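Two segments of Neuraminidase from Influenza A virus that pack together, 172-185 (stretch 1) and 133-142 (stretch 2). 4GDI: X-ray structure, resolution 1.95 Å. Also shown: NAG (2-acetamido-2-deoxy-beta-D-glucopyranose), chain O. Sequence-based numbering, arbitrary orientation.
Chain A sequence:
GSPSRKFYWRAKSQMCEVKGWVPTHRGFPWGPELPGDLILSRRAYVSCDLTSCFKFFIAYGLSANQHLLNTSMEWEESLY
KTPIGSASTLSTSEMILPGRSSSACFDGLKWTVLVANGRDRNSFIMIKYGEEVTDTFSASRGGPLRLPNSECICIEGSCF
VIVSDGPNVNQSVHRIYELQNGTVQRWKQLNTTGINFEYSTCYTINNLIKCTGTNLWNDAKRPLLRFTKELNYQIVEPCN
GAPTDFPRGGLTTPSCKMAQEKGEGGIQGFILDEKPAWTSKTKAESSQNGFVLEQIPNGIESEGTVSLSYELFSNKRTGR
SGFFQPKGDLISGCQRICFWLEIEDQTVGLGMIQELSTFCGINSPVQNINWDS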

# COMPACT_ATOMS: atom_id res chain seq x y z
N SER A 172 25.78 -16.89 32.90
CA SER A 172 25.45 -15.89 31.90
C SER A 172 25.96 -14.52 32.29
O SER A 172 26.15 -14.22 33.47
CB SER A 172 23.94 -15.85 31.67
OG SER A 172 23.25 -15.63 32.88
N VAL A 173 26.19 -13.68 31.28
CA VAL A 173 26.61 -12.30 31.50
C VAL A 173 25.53 -11.38 30.92
O VAL A 173 24.98 -11.66 29.86
CB VAL A 173 27.98 -12.03 30.85
CG1 VAL A 173 28.37 -10.56 31.00
CG2 VAL A 173 29.04 -12.93 31.47
N HIS A 174 25.21 -10.31 31.63
CA HIS A 174 24.15 -9.39 31.22
C HIS A 174 24.63 -7.95 31.36
O HIS A 174 25.16 -7.56 32.40
CB HIS A 174 22.89 -9.64 32.04
CG HIS A 174 22.49 -11.08 32.05
ND1 HIS A 174 21.85 -11.67 30.98
CD2 HIS A 174 22.71 -12.06 32.95
CE1 HIS A 174 21.66 -12.95 31.24
NE2 HIS A 174 22.17 -13.21 32.44
N ARG A 175 24.50 -7.19 30.28
CA ARG A 175 24.95 -5.82 30.26
C ARG A 175 23.83 -4.88 29.82
O ARG A 175 23.03 -5.22 28.94
CB ARG A 175 26.09 -5.68 29.25
CG ARG A 175 27.34 -6.43 29.61
CD ARG A 175 28.42 -6.20 28.57
NE ARG A 175 29.70 -6.72 29.03
CZ ARG A 175 30.85 -6.58 28.37
NH1 ARG A 175 30.88 -5.92 27.21
NH2 ARG A 175 31.96 -7.09 28.88
N ILE A 176 23.78 -3.69 30.43
CA ILE A 176 22.98 -2.60 29.90
C ILE A 176 23.85 -1.82 28.93
O ILE A 176 24.96 -1.41 29.28
CB ILE A 176 22.53 -1.62 30.98
CG1 ILE A 176 21.76 -2.33 32.08
CG2 ILE A 176 21.66 -0.52 30.35
CD1 ILE A 176 21.48 -1.45 33.28
N TYR A 177 23.34 -1.61 27.72
CA TYR A 177 23.99 -0.74 26.77
C TYR A 177 23.21 0.57 26.64
O TYR A 177 21.98 0.56 26.51
CB TYR A 177 24.10 -1.43 25.42
CG TYR A 177 25.27 -2.37 25.31
CD1 TYR A 177 25.22 -3.66 25.82
CD2 TYR A 177 26.44 -1.96 24.70
CE1 TYR A 177 26.30 -4.52 25.71
CE2 TYR A 177 27.53 -2.80 24.60
CZ TYR A 177 27.46 -4.07 25.10
OH TYR A 177 28.56 -4.89 24.97
N GLU A 178 23.90 1.70 26.69
CA GLU A 178 23.27 2.97 26.37
C GLU A 178 23.67 3.41 24.96
O GLU A 178 24.85 3.47 24.65
CB GLU A 178 23.67 4.05 27.36
CG GLU A 178 23.09 5.40 27.00
CD GLU A 178 23.55 6.52 27.92
OE1 GLU A 178 24.35 6.25 28.83
OE2 GLU A 178 23.11 7.67 27.71
N LEU A 179 22.67 3.71 24.13
CA LEU A 179 22.90 4.14 22.75
C LEU A 179 22.38 5.56 22.53
O LEU A 179 21.42 5.98 23.17
CB LEU A 179 22.16 3.22 21.77
CG LEU A 179 22.27 1.73 22.06
CD1 LEU A 179 21.49 0.95 20.99
CD2 LEU A 179 23.73 1.31 22.11
N GLN A 180 23.04 6.29 21.64
CA GLN A 180 22.52 7.56 21.13
C GLN A 180 22.76 7.57 19.61
O GLN A 180 23.86 7.25 19.15
CB GLN A 180 23.19 8.77 21.83
CG GLN A 180 22.70 9.01 23.25
CD GLN A 180 23.35 10.23 23.92
OE1 GLN A 180 23.67 11.22 23.26
NE2 GLN A 180 23.53 10.16 25.23
N ASN A 181 21.74 7.89 18.84
CA ASN A 181 21.86 7.77 17.39
C ASN A 181 22.51 6.46 16.99
O ASN A 181 23.34 6.41 16.09
CB ASN A 181 22.70 8.93 16.84
CG ASN A 181 22.13 10.27 17.18
OD1 ASN A 181 20.91 10.43 17.29
ND2 ASN A 181 23.00 11.27 17.35
N GLY A 182 22.15 5.37 17.68
CA GLY A 182 22.60 4.05 17.28
C GLY A 182 24.05 3.76 17.58
O GLY A 182 24.61 2.79 17.06
N THR A 183 24.65 4.57 18.45
CA THR A 183 26.07 4.46 18.76
C THR A 183 26.25 4.20 20.24
O THR A 183 25.72 4.94 21.08
CB THR A 183 26.81 5.77 18.40
OG1 THR A 183 26.52 6.13 17.04
CG2 THR A 183 28.32 5.59 18.57
N VAL A 184 27.02 3.17 20.58
CA VAL A 184 27.25 2.83 21.97
C VAL A 184 27.98 3.98 22.67
O VAL A 184 29.07 4.38 22.26
CB VAL A 184 28.07 1.54 22.09
CG1 VAL A 184 28.40 1.24 23.55
CG2 VAL A 184 27.30 0.39 21.47
N GLN A 185 27.36 4.52 23.72
CA GLN A 185 27.96 5.57 24.54
C GLN A 185 28.72 4.96 25.70
O GLN A 185 29.85 5.34 25.99
CB GLN A 185 26.88 6.51 25.08
CG GLN A 185 26.03 7.10 23.97
CD GLN A 185 26.84 7.96 23.02
OE1 GLN A 185 27.31 9.03 23.39
NE2 GLN A 185 27.02 7.49 21.80
C1 NAG O . 22.42 12.59 17.30
C2 NAG O . 23.42 13.51 17.99
C3 NAG O . 22.84 14.93 18.05
C4 NAG O . 22.53 15.40 16.63
C5 NAG O . 21.67 14.36 15.94
C6 NAG O . 21.43 14.75 14.48
C7 NAG O . 25.00 12.39 19.49
C8 NAG O . 25.71 12.68 20.77
N2 NAG O . 23.82 12.99 19.30
O3 NAG O . 23.75 15.82 18.67
O4 NAG O . 21.89 16.66 16.63
O5 NAG O . 22.27 13.08 15.99
O6 NAG O . 20.19 14.21 14.06
O7 NAG O . 25.51 11.61 18.67
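Stretch 2, residues 133-142: VTDTFSASRG

Stretch 1 is a beta hairpin. Its first strand runs from Val 173 to Gln 180, and a type I' turn from Gln 180 to Thr 183 reverses the chain. The second strand begins at Thr 183 and continues past Gln 185. Three backbone hydrogen bonds hold the hairpin: Gln 180 N to Thr 183 O (3.1 Å), Thr 183 N to Gln 180 O (2.9 Å) and Gln 185 N to Glu 178 O (2.9 Å). Asn 181 and Gly 182 occupy the turn with positive phi, at 46° and 74°, as a type I' turn requires.

Stretch 2 is extended from Val 133 to Ser 138, the end of a strand that begins earlier in the chain. From Ala 139 to Gly 142 it is loop. Its strand crosses the strand 183-185 at 59° between N-to-C directions, with a closest axis approach of 6.4 Å. No backbone-to-backbone hydrogen bond joins the two stretches, so they do not pair as neighbours in a sheet here. The register starts at the turn, where the CA atoms of Gly 182 and Thr 134 lie 5.5 Å apart and those of Thr 183 and Asp 135 lie 5.6 Å apart. At the far end, Val 173 CA is 7.5 Å from Arg 141 CA. Stretch 2 thus runs from the turn back toward the start of the first strand. The contact buries 491 Å², both sides summed.

Two side chains of stretch 2 bind the backbone of stretch 1. Thr 134 OG1 donates a hydrogen bond to Gly 182 O at 2.6 Å. Gly 182 leaves room for this hydroxyl: a CB there would lie 2.3 Å from Thr 134 OG1, a clash. Asp 135 OD2 accepts a hydrogen bond from Val 184 N at 2.9 Å, with a nearly straight angle of 164°. Two waters add bridges. Water 1 links Thr 134 O (2.9 Å) to Thr 183 OG1 (2.6 Å). Water 2 donates to Asp 135 OD2 (2.7 Å) and to Val 184 O (2.6 Å).

Phe 137 makes the main apolar contact. Its ring stacks, offset, on the ring of Tyr 177, with centroids 4.5 Å apart and planes at 8°. Tyr 177 OH lies over one face of the Phe 137 ring, 3.5 Å from Phe 137 CE1. Val 184 CG2 also reaches this ring, 4.2 Å from Phe 137 CE2.

The loop of stretch 2 lies against the start of the first strand. Val 173 CG2 packs on the aliphatic part of Arg 141, 3.8 Å from Arg 141 CG. Arg 175 NH2 is 3.9 Å from Ser 140 OG and 4.0 Å from Arg 141 NH1. The second approach brings like charges together, and Arg 175 NE and NH2 find hydrogen bonds elsewhere in the structure.

Asn 181 carries the glycan. Its ND2 is bonded to NAG C1 at 1.4 Å, and the end of its side chain leads away from stretch 2.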

# COMPACT_ATOMS: atom_id res chain seq x y z
N VAL A 133 23.67 1.80 9.30
CA VAL A 133 24.35 0.94 10.27
C VAL A 133 25.37 1.81 11.01
O VAL A 133 26.26 2.40 10.40
CB VAL A 133 25.05 -0.26 9.62
CG1 VAL A 133 25.84 -1.05 10.66
CG2 VAL A 133 24.04 -1.16 8.96
N THR A 134 25.20 1.91 12.32
CA THR A 134 25.93 2.89 13.12
C THR A 134 26.91 2.28 14.11
O THR A 134 27.77 2.98 14.66
CB THR A 134 24.95 3.74 13.91
OG1 THR A 134 23.96 2.89 14.51
CG2 THR A 134 24.28 4.75 13.01
N ASP A 135 26.80 0.99 14.37
CA ASP A 135 27.70 0.37 15.34
C ASP A 135 27.60 -1.14 15.32
O ASP A 135 26.60 -1.71 14.86
CB ASP A 135 27.41 0.90 16.75
CG ASP A 135 28.68 1.19 17.54
OD1 ASP A 135 29.75 0.67 17.16
OD2 ASP A 135 28.61 1.94 18.54
N THR A 136 28.66 -1.77 15.79
CA THR A 136 28.72 -3.21 15.93
C THR A 136 29.60 -3.56 17.12
O THR A 136 30.48 -2.78 17.50
CB THR A 136 29.39 -3.86 14.72
OG1 THR A 136 30.74 -3.39 14.63
CG2 THR A 136 28.64 -3.53 13.45
N PHE A 137 29.35 -4.73 17.71
CA PHE A 137 30.28 -5.31 18.67
C PHE A 137 30.11 -6.84 18.72
O PHE A 137 29.06 -7.37 18.35
CB PHE A 137 30.14 -4.66 20.05
CG PHE A 137 28.74 -4.70 20.61
CD1 PHE A 137 28.33 -5.77 21.38
CD2 PHE A 137 27.87 -3.65 20.39
CE1 PHE A 137 27.04 -5.81 21.92
CE2 PHE A 137 26.57 -3.68 20.92
CZ PHE A 137 26.16 -4.76 21.68
N SER A 138 31.15 -7.53 19.16
CA SER A 138 31.20 -8.99 19.11
C SER A 138 31.14 -9.61 20.50
O SER A 138 31.45 -8.97 21.49
CB SER A 138 32.49 -9.44 18.43
OG SER A 138 32.56 -8.96 17.10
N ALA A 139 30.75 -10.88 20.54
CA ALA A 139 30.78 -11.65 21.77
C ALA A 139 32.11 -11.49 22.47
O ALA A 139 33.15 -11.37 21.82
CB ALA A 139 30.54 -13.11 21.47
N SER A 140 32.10 -11.49 23.79
CA SER A 140 33.35 -11.43 24.55
C SER A 140 33.41 -12.47 25.66
O SER A 140 34.44 -12.64 26.30
CB SER A 140 33.55 -10.03 25.13
OG SER A 140 32.58 -9.75 26.14
N ARG A 141 32.30 -13.18 25.89
CA ARG A 141 32.26 -14.19 26.92
C ARG A 141 31.85 -15.54 26.33
O ARG A 141 31.29 -16.39 27.01
CB ARG A 141 31.29 -13.77 28.03
CG ARG A 141 31.71 -12.50 28.76
CD ARG A 141 32.93 -12.75 29.64
NE ARG A 141 33.10 -11.71 30.65
CZ ARG A 141 33.76 -10.56 30.47
NH1 ARG A 141 34.33 -10.28 29.31
NH2 ARG A 141 33.84 -9.69 31.47
N GLY A 142 32.13 -15.72 25.04
CA GLY A 142 31.91 -17.00 24.40
C GLY A 142 30.71 -17.05 23.48
O GLY A 142 30.61 -17.94 22.63
O HOH W 1 28.11 5.80 15.04
O HOH W 2 30.24 3.40 20.19